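Local coordinates for protein xyloglucan-specific endo-beta-1,4-glucanase (PDB 4W88) that hydrolyses internal beta-1,4-glucosidic linkages in the backbone of xyloglucan, as a specific endo-glucanase of glycoside hydrolase family 5, at residues N20-T25 against I58-T63; I99-H104 against G146-R151; Y198-D203 against A219-T224. The protein carries 1 engineered substitution. All coordinates share one frame; numbering follows the deposited sequence.

Contact 1: residues N20-T25 against I58-T63; sequences NTLDAT and IRIPVT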
loop_
_atom_site.group_PDB
_atom_site.type_symbol
_atom_site.label_atom_id
_atom_site.label_comp_id
_atom_site.label_asym_id
_atom_site.label_seq_id
_atom_site.Cartn_x
_atom_site.Cartn_y
_atom_site.Cartn_z
ATOM N N ASN A 20 -8.008 -2.425 -7.259
ATOM C CA ASN A 20 -9.251 -3.124 -7.644
ATOM C C ASN A 20 -8.996 -4.188 -8.731
ATOM O O ASN A 20 -9.790 -4.307 -9.691
ATOM C CB ASN A 20 -10.364 -2.136 -8.067
ATOM C CG ASN A 20 -11.084 -1.515 -6.882
ATOM O OD1 ASN A 20 -10.570 -1.481 -5.724
ATOM N ND2 ASN A 20 -12.225 -0.953 -7.142
ATOM N N THR A 21 -7.822 -4.831 -8.593
ATOM C CA THR A 21 -7.288 -5.767 -9.635
ATOM C C THR A 21 -6.974 -7.099 -8.956
ATOM O O THR A 21 -7.932 -7.831 -8.672
ATOM C CB THR A 21 -6.183 -5.072 -10.418
ATOM O OG1 THR A 21 -6.642 -3.786 -10.883
ATOM C CG2 THR A 21 -5.682 -5.857 -11.547
ATOM N N LEU A 22 -5.711 -7.388 -8.608
ATOM C CA LEU A 22 -5.416 -8.639 -7.931
ATOM C C LEU A 22 -5.955 -8.671 -6.480
ATOM O O LEU A 22 -6.017 -9.733 -5.850
ATOM C CB LEU A 22 -3.949 -8.939 -7.991
ATOM C CG LEU A 22 -3.395 -9.064 -9.419
ATOM C CD1 LEU A 22 -1.912 -9.311 -9.298
ATOM C CD2 LEU A 22 -4.012 -10.223 -10.169
ATOM N N ASP A 23 -6.337 -7.505 -5.974
ATOM C CA ASP A 23 -6.950 -7.325 -4.674
ATOM C C ASP A 23 -8.433 -7.575 -4.683
ATOM O O ASP A 23 -9.033 -7.716 -3.610
ATOM C CB ASP A 23 -6.700 -5.912 -4.096
ATOM C CG ASP A 23 -6.896 -4.786 -5.124
ATOM O OD1 ASP A 23 -6.403 -4.869 -6.295
ATOM O OD2 ASP A 23 -7.517 -3.750 -4.721
ATOM N N ALA A 24 -9.023 -7.613 -5.866
ATOM C CA ALA A 24 -10.438 -7.910 -5.968
ATOM C C ALA A 24 -10.769 -9.322 -5.468
ATOM O O ALA A 24 -10.013 -10.249 -5.664
ATOM C CB ALA A 24 -10.914 -7.722 -7.401
ATOM N N THR A 25 -11.958 -9.489 -4.912
ATOM C CA THR A 25 -12.304 -10.707 -4.125
ATOM C C THR A 25 -13.415 -11.532 -4.747
ATOM O O THR A 25 -13.846 -12.532 -4.165
ATOM C CB THR A 25 -12.738 -10.301 -2.729
ATOM O OG1 THR A 25 -13.944 -9.530 -2.795
ATOM C CG2 THR A 25 -11.594 -9.582 -1.982
ATOM N N ILE A 58 5.537 0.867 -8.465
ATOM C CA ILE A 58 4.169 0.300 -8.551
ATOM C C ILE A 58 3.943 -0.561 -7.301
ATOM O O ILE A 58 4.764 -1.409 -6.943
ATOM C CB ILE A 58 3.945 -0.534 -9.856
ATOM C CG1 ILE A 58 2.516 -1.023 -9.971
ATOM C CG2 ILE A 58 4.967 -1.676 -10.020
ATOM C CD1 ILE A 58 2.186 -1.582 -11.351
ATOM N N ARG A 59 2.777 -0.355 -6.683
ATOM C CA ARG A 59 2.278 -1.200 -5.627
ATOM C C ARG A 59 1.214 -2.133 -6.299
ATOM O O ARG A 59 0.312 -1.651 -7.008
ATOM C CB ARG A 59 1.739 -0.410 -4.455
ATOM C CG ARG A 59 1.154 -1.277 -3.348
ATOM C CD ARG A 59 1.007 -0.371 -2.125
ATOM N NE ARG A 59 0.521 -0.905 -0.851
ATOM C CZ ARG A 59 -0.723 -0.845 -0.429
ATOM N NH1 ARG A 59 -1.717 -0.460 -1.197
ATOM N NH2 ARG A 59 -0.947 -1.117 0.844
ATOM N N ILE A 60 1.384 -3.449 -6.056
ATOM C CA ILE A 60 0.533 -4.475 -6.600
ATOM C C ILE A 60 -0.185 -5.098 -5.444
ATOM O O ILE A 60 0.328 -6.013 -4.748
ATOM C CB ILE A 60 1.360 -5.525 -7.346
ATOM C CG1 ILE A 60 2.164 -4.847 -8.498
ATOM C CG2 ILE A 60 0.476 -6.630 -7.919
ATOM C CD1 ILE A 60 3.240 -5.654 -9.172
ATOM N N PRO A 61 -1.373 -4.560 -5.141
ATOM C CA PRO A 61 -2.134 -5.156 -4.039
ATOM C C PRO A 61 -2.728 -6.478 -4.471
ATOM O O PRO A 61 -3.266 -6.600 -5.568
ATOM C CB PRO A 61 -3.208 -4.128 -3.783
ATOM C CG PRO A 61 -3.345 -3.367 -5.049
ATOM C CD PRO A 61 -2.019 -3.378 -5.714
ATOM N N VAL A 62 -2.656 -7.452 -3.575
ATOM C CA VAL A 62 -3.115 -8.793 -3.880
ATOM C C VAL A 62 -3.909 -9.356 -2.692
ATOM O O VAL A 62 -3.420 -9.330 -1.564
ATOM C CB VAL A 62 -1.988 -9.759 -4.174
ATOM C CG1 VAL A 62 -2.527 -11.094 -4.593
ATOM C CG2 VAL A 62 -1.085 -9.241 -5.284
ATOM N N THR A 63 -5.093 -9.897 -2.952
ATOM C CA THR A 63 -5.838 -10.570 -1.897
ATOM C C THR A 63 -5.694 -12.046 -2.176
ATOM O O THR A 63 -6.093 -12.559 -3.241
ATOM C CB THR A 63 -7.369 -10.175 -1.865
ATOM O OG1 THR A 63 -7.429 -8.725 -1.703
ATOM C CG2 THR A 63 -8.048 -10.855 -0.698
HETATM O O HOH W 1 -3.464 -5.572 -8.136
HETATM O O HOH W 2 -8.060 -12.192 -5.275
#

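Contact 2: residues I99-H104 against G146-R151; sequences ILDTHH and GMNEPR. With BGC (beta-D-glucopyranose), chain C; TRS (2-amino-2-hydroxymethyl-propane-1,3-diol), chain E.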
loop_
_atom_site.group_PDB
_atom_site.type_symbol
_atom_site.label_atom_id
_atom_site.label_comp_id
_atom_site.label_asym_id
_atom_site.label_seq_id
_atom_site.Cartn_x
_atom_site.Cartn_y
_atom_site.Cartn_z
ATOM N N ILE A 99 6.098 -2.818 -4.868
ATOM C CA ILE A 99 5.616 -3.357 -3.615
ATOM C C ILE A 99 4.578 -4.394 -3.884
ATOM O O ILE A 99 3.603 -4.127 -4.535
ATOM C CB ILE A 99 5.038 -2.275 -2.669
ATOM C CG1 ILE A 99 6.095 -1.229 -2.295
ATOM C CG2 ILE A 99 4.341 -2.901 -1.476
ATOM C CD1 ILE A 99 5.482 -0.033 -1.533
ATOM N N LEU A 100 4.816 -5.578 -3.331
ATOM C CA LEU A 100 3.831 -6.665 -3.270
ATOM C C LEU A 100 3.255 -6.737 -1.839
ATOM O O LEU A 100 4.021 -6.858 -0.882
ATOM C CB LEU A 100 4.491 -8.005 -3.537
ATOM C CG LEU A 100 3.606 -9.232 -3.503
ATOM C CD1 LEU A 100 2.482 -9.183 -4.527
ATOM C CD2 LEU A 100 4.506 -10.476 -3.643
ATOM N N ASP A 101 1.928 -6.633 -1.694
ATOM C CA ASP A 101 1.324 -6.789 -0.392
ATOM C C ASP A 101 0.448 -8.038 -0.270
ATOM O O ASP A 101 0.319 -8.810 -1.234
ATOM C CB ASP A 101 0.558 -5.529 0.035
ATOM C CG ASP A 101 -0.871 -5.396 -0.509
ATOM O OD1 ASP A 101 -1.391 -6.304 -1.131
ATOM O OD2 ASP A 101 -1.493 -4.285 -0.170
ATOM N N THR A 102 -0.113 -8.239 0.927
ATOM C CA THR A 102 -1.406 -8.929 1.052
ATOM C C THR A 102 -2.424 -7.804 1.317
ATOM O O THR A 102 -2.092 -6.778 1.937
ATOM C CB THR A 102 -1.434 -9.985 2.167
ATOM O OG1 THR A 102 -1.489 -9.395 3.504
ATOM C CG2 THR A 102 -0.310 -10.962 2.058
ATOM N N HIS A 103 -3.668 -8.013 0.911
ATOM C CA HIS A 103 -4.594 -6.923 0.800
ATOM C C HIS A 103 -5.895 -7.172 1.606
ATOM O O HIS A 103 -5.841 -7.024 2.835
ATOM C CB HIS A 103 -4.787 -6.446 -0.641
ATOM C CG HIS A 103 -5.088 -4.978 -0.712
ATOM N ND1 HIS A 103 -4.099 -4.015 -0.580
ATOM C CD2 HIS A 103 -6.247 -4.301 -0.916
ATOM C CE1 HIS A 103 -4.654 -2.819 -0.687
ATOM N NE2 HIS A 103 -5.945 -2.971 -0.887
ATOM N N HIS A 104 -7.002 -7.546 0.966
ATOM C CA HIS A 104 -8.295 -7.623 1.656
ATOM C C HIS A 104 -8.449 -8.953 2.431
ATOM O O HIS A 104 -9.563 -9.538 2.513
ATOM C CB HIS A 104 -9.457 -7.451 0.679
ATOM C CG HIS A 104 -9.580 -6.041 0.158
ATOM N ND1 HIS A 104 -9.597 -4.911 0.989
ATOM C CD2 HIS A 104 -9.672 -5.580 -1.120
ATOM C CE1 HIS A 104 -9.726 -3.848 0.231
ATOM N NE2 HIS A 104 -9.767 -4.227 -1.042
ATOM N N GLY A 146 3.704 -6.483 4.430
ATOM C CA GLY A 146 3.130 -7.700 4.999
ATOM C C GLY A 146 1.598 -7.764 5.037
ATOM O O GLY A 146 1.016 -8.811 4.726
HETATM N N MSE A 147 0.987 -6.606 5.347
HETATM C CA MSE A 147 -0.455 -6.493 5.565
HETATM C C MSE A 147 -0.918 -5.162 5.030
HETATM O O MSE A 147 -0.132 -4.201 4.905
HETATM C CB MSE A 147 -0.834 -6.572 7.076
HETATM C CG MSE A 147 -0.310 -7.854 7.699
HETATM SE SE MSE A 147 -0.809 -7.910 9.618
HETATM C CE MSE A 147 0.637 -6.824 10.337
ATOM N N ASN A 148 -2.233 -5.096 4.797
ATOM C CA ASN A 148 -2.906 -3.853 4.369
ATOM C C ASN A 148 -4.034 -3.537 5.321
ATOM O O ASN A 148 -4.978 -4.339 5.476
ATOM C CB ASN A 148 -3.492 -3.992 2.987
ATOM C CG ASN A 148 -4.097 -2.696 2.492
ATOM O OD1 ASN A 148 -3.359 -1.728 2.270
ATOM N ND2 ASN A 148 -5.432 -2.636 2.477
ATOM N N GLU A 149 -3.900 -2.419 6.022
ATOM C CA GLU A 149 -4.913 -1.954 6.942
ATOM C C GLU A 149 -5.438 -3.000 7.921
ATOM O O GLU A 149 -6.636 -3.164 8.057
ATOM C CB GLU A 149 -6.009 -1.247 6.204
ATOM C CG GLU A 149 -5.521 -0.061 5.396
ATOM C CD GLU A 149 -6.581 0.748 4.659
ATOM O OE1 GLU A 149 -7.741 0.286 4.485
ATOM O OE2 GLU A 149 -6.212 1.891 4.184
ATOM N N PRO A 150 -4.536 -3.777 8.514
ATOM C CA PRO A 150 -5.000 -4.858 9.399
ATOM C C PRO A 150 -5.832 -4.294 10.555
ATOM O O PRO A 150 -5.418 -3.306 11.173
ATOM C CB PRO A 150 -3.705 -5.488 9.878
ATOM C CG PRO A 150 -2.659 -4.362 9.820
ATOM C CD PRO A 150 -3.059 -3.658 8.521
ATOM N N ARG A 151 -6.974 -4.898 10.838
ATOM C CA ARG A 151 -7.923 -4.321 11.770
ATOM C C ARG A 151 -9.043 -5.319 12.051
ATOM O O ARG A 151 -9.053 -6.410 11.458
ATOM C CB ARG A 151 -8.526 -2.997 11.214
ATOM C CG ARG A 151 -9.336 -3.213 9.933
ATOM C CD ARG A 151 -9.602 -1.952 9.093
ATOM N NE ARG A 151 -10.545 -2.228 8.011
ATOM C CZ ARG A 151 -10.282 -2.814 6.850
ATOM N NH1 ARG A 151 -9.094 -3.239 6.553
ATOM N NH2 ARG A 151 -11.232 -2.975 5.947
HETATM C C2 BGC C . -11.342 4.475 4.281
HETATM C C3 BGC C . -10.260 3.546 3.709
HETATM C C4 BGC C . -8.926 4.211 3.659
HETATM C C5 BGC C . -8.926 4.814 5.122
HETATM C C6 BGC C . -7.635 5.538 5.159
HETATM C C1 BGC C . -11.294 4.910 5.702
HETATM O O2 BGC C . -12.407 3.649 4.365
HETATM O O3 BGC C . -10.687 3.227 2.406
HETATM O O4 BGC C . -7.914 3.333 2.939
HETATM O O5 BGC C . -10.168 5.594 5.568
HETATM O O6 BGC C . -7.186 6.006 6.404
HETATM C C TRS E . -8.459 0.737 0.349
HETATM C C1 TRS E . -7.783 -0.198 1.374
HETATM C C2 TRS E . -9.944 0.657 0.692
HETATM C C3 TRS E . -7.931 0.341 -1.049
HETATM N N TRS E . -7.944 2.091 0.587
HETATM O O1 TRS E . -6.371 -0.154 1.314
HETATM O O2 TRS E . -10.451 1.151 -0.523
HETATM O O3 TRS E . -8.141 -1.146 -1.320
HETATM O O HOH W 3 -3.629 -7.656 4.595
HETATM O O HOH W 4 -7.303 -4.333 3.960
HETATM O O HOH W 5 -10.697 -5.101 3.666
#

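Contact 3: residues Y198-D203 against A219-T224; sequences YGHNSD and AVALHT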
loop_
_atom_site.group_PDB
_atom_site.type_symbol
_atom_site.label_atom_id
_atom_site.label_comp_id
_atom_site.label_asym_id
_atom_site.label_seq_id
_atom_site.Cartn_x
_atom_site.Cartn_y
_atom_site.Cartn_z
ATOM N N TYR A 198 -1.697 -0.469 13.030
ATOM C CA TYR A 198 -3.091 -0.918 12.994
ATOM C C TYR A 198 -3.823 -0.018 11.986
ATOM O O TYR A 198 -3.713 1.226 12.055
ATOM C CB TYR A 198 -3.749 -0.729 14.357
ATOM C CG TYR A 198 -5.162 -1.232 14.399
ATOM C CD1 TYR A 198 -6.268 -0.457 13.938
ATOM C CD2 TYR A 198 -5.453 -2.500 14.897
ATOM C CE1 TYR A 198 -7.558 -0.999 13.986
ATOM C CE2 TYR A 198 -6.752 -2.992 14.992
ATOM C CZ TYR A 198 -7.797 -2.252 14.562
ATOM O OH TYR A 198 -9.061 -2.771 14.652
ATOM N N GLY A 199 -4.535 -0.620 11.030
ATOM C CA GLY A 199 -5.255 0.156 10.019
ATOM C C GLY A 199 -4.438 1.037 9.090
ATOM O O GLY A 199 -5.034 1.890 8.405
ATOM N N HIS A 200 -3.105 0.893 9.086
ATOM C CA HIS A 200 -2.217 1.874 8.502
ATOM C C HIS A 200 -2.484 3.313 9.020
ATOM O O HIS A 200 -2.190 4.303 8.328
ATOM C CB HIS A 200 -2.319 1.814 6.991
ATOM C CG HIS A 200 -1.446 0.791 6.311
ATOM N ND1 HIS A 200 -1.663 -0.567 6.390
ATOM C CD2 HIS A 200 -0.331 0.944 5.556
ATOM C CE1 HIS A 200 -0.748 -1.206 5.684
ATOM N NE2 HIS A 200 0.081 -0.310 5.184
ATOM N N ASN A 201 -3.021 3.412 10.236
ATOM C CA ASN A 201 -3.357 4.672 10.927
ATOM C C ASN A 201 -2.092 5.356 11.456
ATOM O O ASN A 201 -1.146 4.689 11.861
ATOM C CB ASN A 201 -4.373 4.387 12.052
ATOM C CG ASN A 201 -4.741 5.618 12.842
ATOM O OD1 ASN A 201 -4.052 5.987 13.813
ATOM N ND2 ASN A 201 -5.813 6.276 12.444
ATOM N N SER A 202 -2.101 6.696 11.411
ATOM C CA SER A 202 -0.970 7.539 11.847
ATOM C C SER A 202 -1.270 8.500 13.008
ATOM O O SER A 202 -0.522 9.469 13.215
ATOM C CB SER A 202 -0.409 8.336 10.659
ATOM O OG SER A 202 -1.343 9.227 10.213
ATOM N N ASP A 203 -2.343 8.252 13.746
ATOM C CA ASP A 203 -2.652 9.032 14.962
ATOM C C ASP A 203 -1.555 8.751 15.996
ATOM O O ASP A 203 -0.935 7.642 16.036
ATOM C CB ASP A 203 -4.026 8.675 15.549
ATOM C CG ASP A 203 -5.190 8.877 14.582
ATOM O OD1 ASP A 203 -5.085 9.537 13.546
ATOM O OD2 ASP A 203 -6.302 8.358 14.912
ATOM N N ALA A 219 10.844 -0.832 6.612
ATOM C CA ALA A 219 10.217 0.502 6.554
ATOM C C ALA A 219 8.820 0.369 7.157
ATOM O O ALA A 219 8.285 -0.732 7.252
ATOM C CB ALA A 219 10.129 1.036 5.093
ATOM N N VAL A 220 8.260 1.512 7.510
ATOM C CA VAL A 220 6.927 1.619 8.067
ATOM C C VAL A 220 5.966 2.304 7.040
ATOM O O VAL A 220 6.271 3.394 6.543
ATOM C CB VAL A 220 6.893 2.383 9.382
ATOM C CG1 VAL A 220 5.444 2.481 9.888
ATOM C CG2 VAL A 220 7.810 1.692 10.401
ATOM N N ALA A 221 4.878 1.602 6.714
ATOM C CA ALA A 221 3.863 2.039 5.804
ATOM C C ALA A 221 2.691 2.645 6.612
ATOM O O ALA A 221 2.252 2.114 7.676
ATOM C CB ALA A 221 3.360 0.883 4.961
ATOM N N LEU A 222 2.234 3.764 6.066
ATOM C CA LEU A 222 1.030 4.482 6.500
ATOM C C LEU A 222 0.158 4.797 5.324
ATOM O O LEU A 222 0.644 4.931 4.231
ATOM C CB LEU A 222 1.428 5.775 7.277
ATOM C CG LEU A 222 2.336 5.499 8.452
ATOM C CD1 LEU A 222 2.894 6.800 8.920
ATOM C CD2 LEU A 222 1.623 4.749 9.617
ATOM N N HIS A 223 -1.142 5.019 5.574
ATOM C CA HIS A 223 -2.032 5.525 4.570
ATOM C C HIS A 223 -2.596 6.843 5.065
ATOM O O HIS A 223 -3.138 6.902 6.149
ATOM C CB HIS A 223 -3.185 4.587 4.282
ATOM C CG HIS A 223 -2.786 3.293 3.669
ATOM N ND1 HIS A 223 -3.662 2.222 3.488
ATOM C CD2 HIS A 223 -1.608 2.904 3.137
ATOM C CE1 HIS A 223 -3.010 1.247 2.897
ATOM N NE2 HIS A 223 -1.781 1.646 2.663
ATOM N N THR A 224 -2.436 7.890 4.245
ATOM C CA THR A 224 -2.753 9.219 4.659
ATOM C C THR A 224 -3.491 9.952 3.558
ATOM O O THR A 224 -2.916 10.751 2.789
ATOM C CB THR A 224 -1.567 10.046 5.172
ATOM O OG1 THR A 224 -0.500 10.063 4.225
ATOM C CG2 THR A 224 -1.094 9.512 6.432
HETATM O O HOH W 6 -2.742 7.434 8.692
#

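Contact 1: residues N20-T25 against I58-T63
At the C-terminal rim of the TIM barrel, the loop after strand 15-18 bends into a type I turn, Thr-21 to Ala-24, and lays Leu-22 and Asp-23 against Pro-61, Val-62 and Thr-63, where the chain leaves strand 57-60. Two polar bonds fasten the turn, both to Thr-63. Its backbone N gives a nearly straight hydrogen bond to Leu-22 O (3.0 Å, 173°). Its hydroxyl donates to Asp-23 O at 2.7 Å, while the same OG1 also bonds the backbone N of His-104. A water adds a third link, accepting a hydrogen bond from Leu-22 N and donating one to Pro-61 O.

On the apolar side the side chains run alongside one another: Leu-22 CD1 lies 3.8 Å from Ile-60 CG2, and Leu-22 CB is 4.0 Å from Val-62 CG2. The Asp-23 carboxylate is folded back over its own turn, CG standing between the backbone N and the carbonyl carbon (chi1 44°). There Thr-21 N donates to OD1 at 2.7 Å, from above the carboxylate plane, and Asn-20 N reaches OD2 on its syn side at 2.9 Å. OD1 also rests on the Pro-61 ring, 3.6 Å from its CG. An alanine in place of Asp-23 would probably leave the amides of Asn-20 and Thr-21 without these acceptors and the turn less firmly held beside Pro-61.

Helix 78-92 packs on the apolar side, Trp-80 touching both Leu-22 and Val-62. Trp-304 of strand 300-305 meets Asp-23 and Pro-61, and strand 97-101 runs beside strand 57-60, with Leu-100 on Val-62 and Asp-101 on Pro-61.

Contact 2: residues I99-H104 against G146-R151
Stacking carries the middle of this contact: the Asn-148 amide lies over one face of the His-103 ring, the two planes 18° apart, with Asn-148 CG only 3.2 Å from His-103 CE1. Asn-148 CG is anti to its backbone N (chi1 -176°), which sends the amide across to the ring, its ND2 displaced toward the rim.

Among the direct hydrogen bonds, one joins the segments, from Thr-102 OG1 to Gly-146 O at 2.8 Å. A second fixes the rotation of the ring: His-103 ND1 donates to the syn lone pair of Asp-101 OD2 (2.7 Å, 173°), exactly in the ring plane. Arg-151 NH1 donates to Glu-149 O, a bond inside the loop 146-151.

Waters fill in the rest. One ties Thr-102 OG1, His-103 O and Asn-148 N together, and another bridges His-103 O to Asn-148 O and ND2.

Three polar atoms meet the bound molecules. In a Tris molecule (TRS), probably from the crystallisation liquor, O3 shares a 2.9 Å hydrogen bond with His-103 NE2, either being a possible donor, and O1 accepts from Asn-148 ND2 at 2.9 Å. Glu-149 OE2 accepts from O4 of the glucose at 2.6 Å. Asn-148, Glu-149 and Pro-150 form the Asn-Glu-Pro signature of family 5 hydrolases. The stack and the ND1-OD2 bond hold a ring and an amide in set orientations beside the sugar-binding carboxylate.

Contact 3: residues Y198-D203 against A219-T224
His-200 and His-223 stack face to face where strands 193-196 and 218-223 of the TIM barrel run out into their loops, and this pair is the tight half of the contact. Their ring centroids are 3.9 Å apart with the planes inclined by 25°, and His-200 CD2 comes within 3.3 Å of His-223 NE2. His-200 CB also lies over the His-223 face in a CH-pi contact. Behind the rings, His-223 N gives an almost linear hydrogen bond to His-200 O (3.0 Å, 176°), while Ala-221 CB presses on His-200 NE2 at 3.5 Å. All four ring nitrogens are engaged: His-200 with Glu-145 and the backbone N of Glu-149, His-223 with the Glu-149 carboxylate and Thr-270.

Farther along, toward partly exposed Asn-201, the fit is slacker. Leu-222 CD1 touches Ser-202 CB at 4.0 Å, and the Thr-224 methyl lies against Ser-202 OG. Asn-201 forms an Asx turn with Asp-203 N just before helix 204-208, its OD1 also bonded to Thr-206. Between the two segments on this side sits a water, 2.7 Å from Ser-202 OG and donating to His-223 O at 2.6 Å.

Overall arrangement
The three contacts lie round the C-terminal mouth of one eight-stranded barrel, and contact 2 stands between the others: its centre is about 10 Å from that of contact 1 and about 11 Å from that of contact 3, which are about 18 Å apart. Strands 57-60 and 97-101 join contacts 1 and 2, with Ile-60 N 2.8 Å from Ile-99 O. On the other flank, Glu-149 OE2 lies 2.7 Å from His-223 ND1 and Pro-150 O 2.8 Å from Gly-199 N. Arg-59 of contact 1 reaches inward to bond Asn-148 OD1. TRS lies in this shared pocket, its nearest atoms about 4 Å from the side chains of both Asp-23 and His-223, next to the bound xyloglucan glucose.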